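Local coordinates for high-affinity zinc uptake system protein znuA (Streptococcus suis, PDB 3MFQ) that binds zinc as the probable solute-binding component of a high-affinity metal uptake system, holding the ion at a three-histidine, one-aspartate site, at residues M19-V28 / A119-K130; I109-S120 / T138-H149. All coordinates share one frame; numbering follows the deposited sequence.

Interaction 1: M19-V28 / A119-K130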
loop_
_atom_site.group_PDB
_atom_site.type_symbol
_atom_site.label_atom_id
_atom_site.label_comp_id
_atom_site.label_asym_id
_atom_site.label_seq_id
_atom_site.Cartn_x
_atom_site.Cartn_y
_atom_site.Cartn_z
ATOM N N MET A 19 -5.761 -9.457 5.781
ATOM C CA MET A 19 -6.152 -10.454 4.797
ATOM C C MET A 19 -6.382 -11.824 5.431
ATOM O O MET A 19 -7.476 -12.378 5.348
ATOM C CB MET A 19 -5.095 -10.545 3.689
ATOM C CG MET A 19 -5.457 -11.485 2.542
ATOM S SD MET A 19 -4.296 -11.399 1.162
ATOM C CE MET A 19 -2.758 -11.765 1.992
ATOM N N VAL A 20 -5.348 -12.364 6.071
ATOM C CA VAL A 20 -5.431 -13.694 6.669
ATOM C C VAL A 20 -6.600 -13.816 7.636
ATOM O O VAL A 20 -7.340 -14.796 7.604
ATOM C CB VAL A 20 -4.135 -14.073 7.399
ATOM C CG1 VAL A 20 -4.294 -15.415 8.093
ATOM C CG2 VAL A 20 -2.985 -14.123 6.422
ATOM N N TYR A 21 -6.765 -12.825 8.501
ATOM C CA TYR A 21 -7.889 -12.840 9.418
ATOM C C TYR A 21 -9.192 -12.893 8.639
ATOM O O TYR A 21 -10.078 -13.685 8.948
ATOM C CB TYR A 21 -7.881 -11.617 10.329
ATOM C CG TYR A 21 -9.105 -11.534 11.210
ATOM C CD1 TYR A 21 -9.266 -12.394 12.288
ATOM C CD2 TYR A 21 -10.103 -10.603 10.962
ATOM C CE1 TYR A 21 -10.385 -12.327 13.098
ATOM C CE2 TYR A 21 -11.226 -10.526 11.767
ATOM C CZ TYR A 21 -11.361 -11.389 12.834
ATOM O OH TYR A 21 -12.475 -11.318 13.638
ATOM N N GLN A 22 -9.300 -12.042 7.625
ATOM C CA GLN A 22 -10.494 -11.995 6.792
ATOM C C GLN A 22 -10.794 -13.374 6.227
ATOM O O GLN A 22 -11.951 -13.775 6.112
ATOM C CB GLN A 22 -10.314 -10.992 5.651
ATOM C CG GLN A 22 -10.122 -9.554 6.108
ATOM C CD GLN A 22 -11.366 -8.969 6.753
ATOM O OE1 GLN A 22 -12.485 -9.390 6.466
ATOM N NE2 GLN A 22 -11.174 -7.985 7.622
ATOM N N LEU A 23 -9.737 -14.101 5.887
ATOM C CA LEU A 23 -9.877 -15.413 5.272
ATOM C C LEU A 23 -9.946 -16.521 6.315
ATOM O O LEU A 23 -10.923 -17.266 6.376
ATOM C CB LEU A 23 -8.709 -15.675 4.319
ATOM C CG LEU A 23 -8.393 -14.568 3.311
ATOM C CD1 LEU A 23 -7.136 -14.905 2.522
ATOM C CD2 LEU A 23 -9.572 -14.329 2.380
ATOM N N ALA A 24 -8.905 -16.620 7.135
ATOM C CA ALA A 24 -8.763 -17.723 8.078
ATOM C C ALA A 24 -9.456 -17.462 9.408
ATOM O O ALA A 24 -9.576 -18.364 10.237
ATOM C CB ALA A 24 -7.290 -18.032 8.306
ATOM N N GLY A 25 -9.910 -16.231 9.611
ATOM C CA GLY A 25 -10.535 -15.858 10.864
ATOM C C GLY A 25 -9.635 -16.176 12.041
ATOM O O GLY A 25 -8.449 -15.849 12.035
ATOM N N ASP A 26 -10.202 -16.831 13.048
ATOM C CA ASP A 26 -9.457 -17.165 14.255
ATOM C C ASP A 26 -8.884 -18.574 14.179
ATOM O O ASP A 26 -8.472 -19.136 15.191
ATOM C CB ASP A 26 -10.356 -17.040 15.487
ATOM C CG ASP A 26 -10.937 -15.645 15.644
ATOM O OD1 ASP A 26 -10.235 -14.665 15.314
ATOM O OD2 ASP A 26 -12.095 -15.526 16.101
ATOM N N GLU A 27 -8.852 -19.140 12.977
ATOM C CA GLU A 27 -8.424 -20.524 12.803
ATOM C C GLU A 27 -6.905 -20.693 12.836
ATOM O O GLU A 27 -6.410 -21.765 13.168
ATOM C CB GLU A 27 -9.001 -21.113 11.510
ATOM C CG GLU A 27 -10.520 -21.245 11.502
ATOM C CD GLU A 27 -11.032 -22.315 12.454
ATOM O OE1 GLU A 27 -10.208 -23.091 12.982
ATOM O OE2 GLU A 27 -12.262 -22.384 12.668
ATOM N N VAL A 28 -6.171 -19.642 12.490
ATOM C CA VAL A 28 -4.709 -19.695 12.525
ATOM C C VAL A 28 -4.152 -18.688 13.519
ATOM O O VAL A 28 -4.888 -17.858 14.048
ATOM C CB VAL A 28 -4.085 -19.410 11.147
ATOM C CG1 VAL A 28 -4.584 -20.410 10.119
ATOM C CG2 VAL A 28 -4.393 -17.989 10.716
ATOM N N ALA A 119 -3.165 -16.263 -1.024
ATOM C CA ALA A 119 -3.259 -16.399 0.424
ATOM C C ALA A 119 -4.272 -17.469 0.805
ATOM O O ALA A 119 -4.030 -18.281 1.697
ATOM C CB ALA A 119 -3.632 -15.072 1.054
ATOM N N SER A 120 -5.409 -17.460 0.123
ATOM C CA SER A 120 -6.445 -18.452 0.359
ATOM C C SER A 120 -5.915 -19.863 0.126
ATOM O O SER A 120 -6.094 -20.747 0.960
ATOM C CB SER A 120 -7.641 -18.185 -0.552
ATOM O OG SER A 120 -8.662 -19.136 -0.332
ATOM N N GLU A 121 -5.250 -20.063 -1.007
ATOM C CA GLU A 121 -4.774 -21.385 -1.400
ATOM C C GLU A 121 -3.614 -21.869 -0.536
ATOM O O GLU A 121 -3.242 -23.040 -0.586
ATOM C CB GLU A 121 -4.375 -21.383 -2.874
ATOM C CG GLU A 121 -5.442 -20.789 -3.784
ATOM C CD GLU A 121 -5.177 -21.054 -5.253
ATOM O OE1 GLU A 121 -5.950 -20.567 -6.107
ATOM O OE2 GLU A 121 -4.191 -21.757 -5.556
ATOM N N GLU A 122 -3.044 -20.961 0.245
ATOM C CA GLU A 122 -1.966 -21.311 1.162
ATOM C C GLU A 122 -2.494 -21.619 2.558
ATOM O O GLU A 122 -1.905 -22.411 3.294
ATOM C CB GLU A 122 -0.925 -20.193 1.231
ATOM C CG GLU A 122 0.030 -20.168 0.053
ATOM C CD GLU A 122 0.828 -21.448 -0.076
ATOM O OE1 GLU A 122 0.600 -22.191 -1.054
ATOM O OE2 GLU A 122 1.679 -21.713 0.800
ATOM N N LEU A 123 -3.601 -20.986 2.922
ATOM C CA LEU A 123 -4.252 -21.295 4.180
ATOM C C LEU A 123 -5.028 -22.600 4.019
ATOM O O LEU A 123 -4.971 -23.460 4.886
ATOM C CB LEU A 123 -5.138 -20.136 4.636
ATOM C CG LEU A 123 -4.354 -18.858 4.973
ATOM C CD1 LEU A 123 -5.272 -17.660 5.184
ATOM C CD2 LEU A 123 -3.454 -19.061 6.185
ATOM N N GLN A 124 -5.742 -22.752 2.907
ATOM C CA GLN A 124 -6.149 -24.076 2.481
ATOM C C GLN A 124 -4.807 -24.721 2.249
ATOM O O GLN A 124 -3.845 -24.010 1.989
ATOM C CB GLN A 124 -6.923 -24.021 1.171
ATOM C CG GLN A 124 -8.031 -23.003 1.132
ATOM C CD GLN A 124 -8.668 -22.924 -0.235
ATOM O OE1 GLN A 124 -9.043 -23.942 -0.812
ATOM N NE2 GLN A 124 -8.794 -21.714 -0.766
ATOM N N LYS A 125 -4.745 -26.048 2.299
ATOM C CA LYS A 125 -3.479 -26.776 2.224
ATOM C C LYS A 125 -2.641 -26.617 3.489
ATOM O O LYS A 125 -1.598 -27.251 3.638
ATOM C CB LYS A 125 -2.537 -26.143 1.196
ATOM C CG LYS A 125 -1.071 -26.599 1.294
ATOM C CD LYS A 125 -0.178 -25.883 0.293
ATOM C CE LYS A 125 -0.586 -26.239 -1.115
ATOM N NZ LYS A 125 0.363 -25.672 -2.103
ATOM N N LEU A 126 -3.094 -25.755 4.394
ATOM C CA LEU A 126 -2.433 -25.593 5.689
ATOM C C LEU A 126 -3.462 -26.139 6.675
ATOM O O LEU A 126 -3.128 -26.758 7.691
ATOM C CB LEU A 126 -2.056 -24.153 6.057
ATOM C CG LEU A 126 -1.341 -23.955 7.405
ATOM C CD1 LEU A 126 -0.088 -24.795 7.451
ATOM C CD2 LEU A 126 -1.008 -22.493 7.608
ATOM N N LEU A 127 -4.726 -25.900 6.353
ATOM C CA LEU A 127 -5.832 -26.408 7.144
ATOM C C LEU A 127 -6.801 -27.195 6.277
ATOM O O LEU A 127 -7.872 -26.702 5.929
ATOM C CB LEU A 127 -6.567 -25.257 7.815
ATOM C CG LEU A 127 -5.857 -24.569 8.975
ATOM C CD1 LEU A 127 -6.631 -23.347 9.440
ATOM C CD2 LEU A 127 -5.663 -25.543 10.123
ATOM N N PRO A 128 -6.428 -28.432 5.935
ATOM C CA PRO A 128 -7.252 -29.296 5.086
ATOM C C PRO A 128 -8.682 -29.408 5.598
ATOM O O PRO A 128 -9.613 -29.509 4.801
ATOM C CB PRO A 128 -6.549 -30.647 5.192
ATOM C CG PRO A 128 -5.124 -30.301 5.462
ATOM C CD PRO A 128 -5.161 -29.077 6.323
ATOM N N ALA A 129 -8.848 -29.386 6.915
ATOM C CA ALA A 129 -10.166 -29.522 7.518
ATOM C C ALA A 129 -10.965 -28.224 7.433
ATOM O O ALA A 129 -12.195 -28.241 7.472
ATOM C CB ALA A 129 -10.040 -29.975 8.960
ATOM N N LYS A 130 -10.263 -27.102 7.318
ATOM C CA LYS A 130 -10.919 -25.801 7.221
ATOM C C LYS A 130 -10.818 -25.200 5.820
ATOM O O LYS A 130 -11.018 -24.002 5.640
ATOM C CB LYS A 130 -10.355 -24.829 8.263
ATOM C CG LYS A 130 -11.144 -24.802 9.563
ATOM C CD LYS A 130 -11.308 -26.198 10.142
ATOM C CE LYS A 130 -12.644 -26.356 10.862
ATOM N NZ LYS A 130 -12.740 -25.532 12.102
#
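Leu123 is central to the apolar part of this contact, its branched end pressed against Val20 and Ala24. Leu123 CD1 does most of the touching: it lies 3.7 Å from Ala24 CB and 3.8 Å from Val20 CG1, the two side chains of Val20 and Leu123 meeting at a slant. Successive turns of one helix thus share a single methyl of the other. CG1, anti to the Val20 backbone N (chi1 176°), is the branch that reaches Leu123. One turn back on helix 109-123, Ala119 receives the end of Met19, whose CE comes within 3.5 Å of Ala119 CB. The extended chi1 and chi2 of Met19 bring SD to Ala119, and the bend at chi3 (56°) turns CE onto its methyl. Leu23 CD1 reaches the same Ala119 CB at 3.8 Å. Beyond the helix ends the apolar row continues, with Val28 CG1 3.6 Å from Leu127 CD1, a methyl that also packs on Glu27 CB.

The polar part is a salt bridge between Glu27 and Lys130, whose side chains cross nearly at right angles. Lys130 NZ stands 3.2 Å from Glu27 OE2, and the hydrogen bond within the pair is weak. The backbone delivers Glu27 here through a type II' turn from Ala24 to Glu27, with Gly25 at positive phi and Glu27 N bonded to Ala24 O.

The axes of helices 19-24 and 119-123 approach to 10.1 Å and cross at -58°; Ala24 and Ala119 both face across this crossing. This is helix-helix packing beside the parallel sheet, next to its strand 58-61, with Val20 on Leu60 and Leu123 on Leu58. Helix 131-156 flanks it as well: Ile134 touches Leu123, and Asn137 ND2 bonds Leu23 O.

Interaction 2: I109-S120 / T138-H149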
loop_
_atom_site.group_PDB
_atom_site.type_symbol
_atom_site.label_atom_id
_atom_site.label_comp_id
_atom_site.label_asym_id
_atom_site.label_seq_id
_atom_site.Cartn_x
_atom_site.Cartn_y
_atom_site.Cartn_z
ATOM N N ILE A 109 -7.181 -3.013 -7.064
ATOM C CA ILE A 109 -8.066 -4.029 -6.503
ATOM C C ILE A 109 -7.981 -5.383 -7.212
ATOM O O ILE A 109 -7.955 -6.423 -6.555
ATOM C CB ILE A 109 -9.527 -3.539 -6.443
ATOM C CG1 ILE A 109 -9.659 -2.432 -5.396
ATOM C CG2 ILE A 109 -10.464 -4.687 -6.120
ATOM C CD1 ILE A 109 -11.069 -1.938 -5.203
ATOM N N PRO A 110 -7.935 -5.381 -8.553
ATOM C CA PRO A 110 -7.760 -6.657 -9.252
ATOM C C PRO A 110 -6.519 -7.402 -8.761
ATOM O O PRO A 110 -6.584 -8.592 -8.447
ATOM C CB PRO A 110 -7.576 -6.228 -10.707
ATOM C CG PRO A 110 -8.318 -4.953 -10.811
ATOM C CD PRO A 110 -8.138 -4.263 -9.491
ATOM N N LEU A 111 -5.397 -6.695 -8.696
ATOM C CA LEU A 111 -4.150 -7.276 -8.217
ATOM C C LEU A 111 -4.274 -7.772 -6.783
ATOM O O LEU A 111 -3.741 -8.823 -6.436
ATOM C CB LEU A 111 -3.016 -6.257 -8.327
ATOM C CG LEU A 111 -2.205 -6.325 -9.622
ATOM C CD1 LEU A 111 -3.078 -6.752 -10.788
ATOM C CD2 LEU A 111 -1.522 -4.997 -9.905
ATOM N N TYR A 112 -4.982 -7.015 -5.951
ATOM C CA TYR A 112 -5.163 -7.403 -4.560
ATOM C C TYR A 112 -6.032 -8.653 -4.458
ATOM O O TYR A 112 -5.747 -9.553 -3.671
ATOM C CB TYR A 112 -5.762 -6.256 -3.747
ATOM C CG TYR A 112 -5.639 -6.447 -2.250
ATOM C CD1 TYR A 112 -4.418 -6.287 -1.609
ATOM C CD2 TYR A 112 -6.744 -6.783 -1.477
ATOM C CE1 TYR A 112 -4.300 -6.459 -0.244
ATOM C CE2 TYR A 112 -6.635 -6.957 -0.110
ATOM C CZ TYR A 112 -5.410 -6.794 0.501
ATOM O OH TYR A 112 -5.291 -6.964 1.862
ATOM N N LYS A 113 -7.090 -8.705 -5.258
ATOM C CA LYS A 113 -7.933 -9.891 -5.319
ATOM C C LYS A 113 -7.094 -11.101 -5.702
ATOM O O LYS A 113 -7.332 -12.210 -5.229
ATOM C CB LYS A 113 -9.059 -9.702 -6.332
ATOM C CG LYS A 113 -10.094 -8.667 -5.933
ATOM C CD LYS A 113 -11.093 -8.444 -7.057
ATOM C CE LYS A 113 -11.793 -9.737 -7.442
ATOM N NZ LYS A 113 -12.698 -10.208 -6.363
ATOM N N SER A 114 -6.111 -10.880 -6.569
ATOM C CA SER A 114 -5.191 -11.937 -6.958
ATOM C C SER A 114 -4.408 -12.414 -5.745
ATOM O O SER A 114 -4.342 -13.611 -5.472
ATOM C CB SER A 114 -4.230 -11.443 -8.039
ATOM O OG SER A 114 -3.314 -12.459 -8.409
ATOM N N ALA A 115 -3.820 -11.468 -5.019
ATOM C CA ALA A 115 -3.076 -11.776 -3.803
ATOM C C ALA A 115 -3.937 -12.571 -2.827
ATOM O O ALA A 115 -3.501 -13.581 -2.273
ATOM C CB ALA A 115 -2.582 -10.493 -3.153
ATOM N N VAL A 116 -5.165 -12.100 -2.626
ATOM C CA VAL A 116 -6.128 -12.774 -1.767
ATOM C C VAL A 116 -6.259 -14.241 -2.139
ATOM O O VAL A 116 -6.378 -15.101 -1.269
ATOM C CB VAL A 116 -7.513 -12.112 -1.867
ATOM C CG1 VAL A 116 -8.592 -13.044 -1.333
ATOM C CG2 VAL A 116 -7.519 -10.779 -1.132
ATOM N N ALA A 117 -6.232 -14.521 -3.437
ATOM C CA ALA A 117 -6.375 -15.886 -3.934
ATOM C C ALA A 117 -5.207 -16.764 -3.504
ATOM O O ALA A 117 -5.406 -17.865 -2.990
ATOM C CB ALA A 117 -6.507 -15.885 -5.444
ATOM N N VAL A 118 -3.989 -16.275 -3.719
ATOM C CA VAL A 118 -2.788 -16.992 -3.305
ATOM C C VAL A 118 -2.828 -17.283 -1.809
ATOM O O VAL A 118 -2.565 -18.404 -1.377
ATOM C CB VAL A 118 -1.510 -16.195 -3.633
ATOM C CG1 VAL A 118 -0.282 -16.924 -3.113
ATOM C CG2 VAL A 118 -1.401 -15.962 -5.129
ATOM N N ALA A 119 -3.165 -16.263 -1.024
ATOM C CA ALA A 119 -3.259 -16.399 0.424
ATOM C C ALA A 119 -4.272 -17.469 0.805
ATOM O O ALA A 119 -4.030 -18.281 1.697
ATOM C CB ALA A 119 -3.632 -15.072 1.054
ATOM N N SER A 120 -5.409 -17.460 0.123
ATOM C CA SER A 120 -6.445 -18.452 0.359
ATOM C C SER A 120 -5.915 -19.863 0.126
ATOM O O SER A 120 -6.094 -20.747 0.960
ATOM C CB SER A 120 -7.641 -18.185 -0.552
ATOM O OG SER A 120 -8.662 -19.136 -0.332
ATOM N N THR A 138 -13.218 -16.832 1.604
ATOM C CA THR A 138 -12.520 -16.174 0.509
ATOM C C THR A 138 -13.499 -15.554 -0.474
ATOM O O THR A 138 -13.341 -14.401 -0.878
ATOM C CB THR A 138 -11.639 -17.167 -0.252
ATOM O OG1 THR A 138 -10.762 -17.826 0.668
ATOM C CG2 THR A 138 -10.816 -16.449 -1.309
ATOM N N GLU A 139 -14.509 -16.324 -0.863
ATOM C CA GLU A 139 -15.507 -15.840 -1.807
ATOM C C GLU A 139 -16.220 -14.600 -1.280
ATOM O O GLU A 139 -16.476 -13.658 -2.029
ATOM C CB GLU A 139 -16.519 -16.936 -2.138
ATOM C CG GLU A 139 -15.925 -18.129 -2.857
ATOM C CD GLU A 139 -16.981 -18.967 -3.546
ATOM O OE1 GLU A 139 -18.156 -18.542 -3.567
ATOM O OE2 GLU A 139 -16.638 -20.046 -4.071
ATOM N N LYS A 140 -16.533 -14.600 0.013
ATOM C CA LYS A 140 -17.216 -13.471 0.630
ATOM C C LYS A 140 -16.355 -12.210 0.621
ATOM O O LYS A 140 -16.870 -11.102 0.489
ATOM C CB LYS A 140 -17.634 -13.806 2.062
ATOM C CG LYS A 140 -18.293 -12.647 2.789
ATOM C CD LYS A 140 -18.594 -12.994 4.238
ATOM C CE LYS A 140 -19.201 -11.808 4.972
ATOM N NZ LYS A 140 -19.560 -12.150 6.375
ATOM N N TYR A 141 -15.044 -12.379 0.761
ATOM C CA TYR A 141 -14.139 -11.234 0.762
ATOM C C TYR A 141 -13.833 -10.772 -0.660
ATOM O O TYR A 141 -13.664 -9.578 -0.909
ATOM C CB TYR A 141 -12.848 -11.550 1.522
ATOM C CG TYR A 141 -11.948 -10.346 1.725
ATOM C CD1 TYR A 141 -12.412 -9.209 2.374
ATOM C CD2 TYR A 141 -10.634 -10.351 1.277
ATOM C CE1 TYR A 141 -11.594 -8.108 2.564
ATOM C CE2 TYR A 141 -9.809 -9.254 1.463
ATOM C CZ TYR A 141 -10.294 -8.138 2.108
ATOM O OH TYR A 141 -9.473 -7.051 2.293
ATOM N N GLN A 142 -13.761 -11.716 -1.593
ATOM C CA GLN A 142 -13.584 -11.367 -2.996
ATOM C C GLN A 142 -14.725 -10.464 -3.444
ATOM O O GLN A 142 -14.506 -9.441 -4.093
ATOM C CB GLN A 142 -13.535 -12.621 -3.870
ATOM C CG GLN A 142 -12.276 -13.456 -3.710
ATOM C CD GLN A 142 -11.044 -12.796 -4.309
ATOM O OE1 GLN A 142 -10.002 -13.433 -4.462
ATOM N NE2 GLN A 142 -11.159 -11.519 -4.651
ATOM N N ALA A 143 -15.943 -10.850 -3.084
ATOM C CA ALA A 143 -17.129 -10.081 -3.430
ATOM C C ALA A 143 -17.104 -8.715 -2.760
ATOM O O ALA A 143 -17.551 -7.727 -3.338
ATOM C CB ALA A 143 -18.383 -10.837 -3.043
ATOM N N GLN A 144 -16.592 -8.666 -1.535
ATOM C CA GLN A 144 -16.482 -7.405 -0.812
ATOM C C GLN A 144 -15.490 -6.486 -1.505
ATOM O O GLN A 144 -15.667 -5.267 -1.525
ATOM C CB GLN A 144 -16.059 -7.645 0.637
ATOM C CG GLN A 144 -17.138 -8.270 1.498
ATOM C CD GLN A 144 -16.683 -8.490 2.922
ATOM O OE1 GLN A 144 -17.462 -8.904 3.777
ATOM N NE2 GLN A 144 -15.413 -8.212 3.185
ATOM N N LEU A 145 -14.444 -7.078 -2.073
ATOM C CA LEU A 145 -13.471 -6.323 -2.849
ATOM C C LEU A 145 -14.117 -5.832 -4.139
ATOM O O LEU A 145 -13.833 -4.732 -4.607
ATOM C CB LEU A 145 -12.241 -7.180 -3.149
ATOM C CG LEU A 145 -11.406 -7.611 -1.938
ATOM C CD1 LEU A 145 -10.361 -8.643 -2.331
ATOM C CD2 LEU A 145 -10.754 -6.408 -1.280
ATOM N N ASP A 146 -14.998 -6.654 -4.705
ATOM C CA ASP A 146 -15.753 -6.276 -5.896
ATOM C C ASP A 146 -16.612 -5.044 -5.623
ATOM O O ASP A 146 -16.524 -4.041 -6.332
ATOM C CB ASP A 146 -16.642 -7.432 -6.358
ATOM C CG ASP A 146 -15.847 -8.657 -6.759
ATOM O OD1 ASP A 146 -16.419 -9.765 -6.767
ATOM O OD2 ASP A 146 -14.647 -8.512 -7.065
ATOM N N ASP A 147 -17.447 -5.136 -4.593
ATOM C CA ASP A 147 -18.301 -4.026 -4.188
ATOM C C ASP A 147 -17.458 -2.787 -3.923
ATOM O O ASP A 147 -17.847 -1.671 -4.270
ATOM C CB ASP A 147 -19.094 -4.395 -2.932
ATOM C CG ASP A 147 -19.919 -5.658 -3.110
ATOM O OD1 ASP A 147 -20.378 -6.215 -2.092
ATOM O OD2 ASP A 147 -20.106 -6.096 -4.265
ATOM N N LEU A 148 -16.299 -2.995 -3.305
ATOM C CA LEU A 148 -15.381 -1.908 -2.989
ATOM C C LEU A 148 -14.954 -1.138 -4.236
ATOM O O LEU A 148 -14.950 0.092 -4.242
ATOM C CB LEU A 148 -14.150 -2.448 -2.261
ATOM C CG LEU A 148 -13.040 -1.433 -1.979
ATOM C CD1 LEU A 148 -13.570 -0.261 -1.167
ATOM C CD2 LEU A 148 -11.864 -2.094 -1.269
ATOM N N HIS A 149 -14.595 -1.866 -5.288
ATOM C CA HIS A 149 -14.149 -1.237 -6.525
ATOM C C HIS A 149 -15.233 -0.331 -7.094
ATOM O O HIS A 149 -14.944 0.743 -7.620
ATOM C CB HIS A 149 -13.741 -2.288 -7.557
ATOM C CG HIS A 149 -13.151 -1.707 -8.806
ATOM N ND1 HIS A 149 -11.792 -1.617 -9.017
ATOM C CD2 HIS A 149 -13.737 -1.182 -9.909
ATOM C CE1 HIS A 149 -11.565 -1.064 -10.195
ATOM N NE2 HIS A 149 -12.730 -0.790 -10.756
HETATM O O HOH W 1 -7.103 -7.721 3.889
#
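Val116 and Leu145 interlock as knobs into holes: Val116 enters the hollow formed by Thr138, Tyr141, Gln142 and Leu145, while Leu145 sits among Ile109, Tyr112, Lys113 and Val116. Their side chains slide past each other in opposite directions, Val116 CG2 lying 3.8 Å from Leu145 CD1. Near the N-terminal end of helix 109-123, Ile109 CD1 presses 3.4 Å from His149 CA.

Polar pairs flank this core. Lys113 NZ makes a salt bridge to Asp146 OD2 at 2.7 Å, approaching on the syn side but 32° out of the carboxylate plane; bends at chi3 and chi4 curl the lysine chain back toward it. At the other end Ser120 OG donates to Thr138 OG1 (2.7 Å), and both hydroxyls have further partners, Gln124 NE2 and Ile134 O respectively.

In the next shell, one water joins the tyrosines, 2.8 Å from Tyr112 OH and 2.9 Å from Tyr141 OH. Leu145 CG lies over one face of the Tyr141 ring.

The helices run antiparallel, at 174° with axes 10.3 Å apart. Helix 266-281 packs against both through Tyr270 on Ile109 and Ile267 on Leu148, and Phe266 stacks on Tyr112.

From the N terminus, helix 14-24 and the turn after it supply the first partner of interaction 1. The chain then runs through strands 29-32 and 58-61 of the parallel sheet before reaching helix 109-123, where interaction 1 closes a loop of 90 intervening residues. Interaction 2 closes a much shorter one, 17 residues, between helices 109-123 and 131-156. The segments alternate along the chain, so the contacts cross, sharing Ala119 and Ser120. Helix 109-123 is therefore common to both, and the contacts meet physically: Met19 SD is 3.7 Å from Val116 CA, and Leu23 CD2 is 3.9 Å from Thr138 CA. Together they join helices 14-24, 109-123 and 131-156, with helix 109-123 touching both of the others.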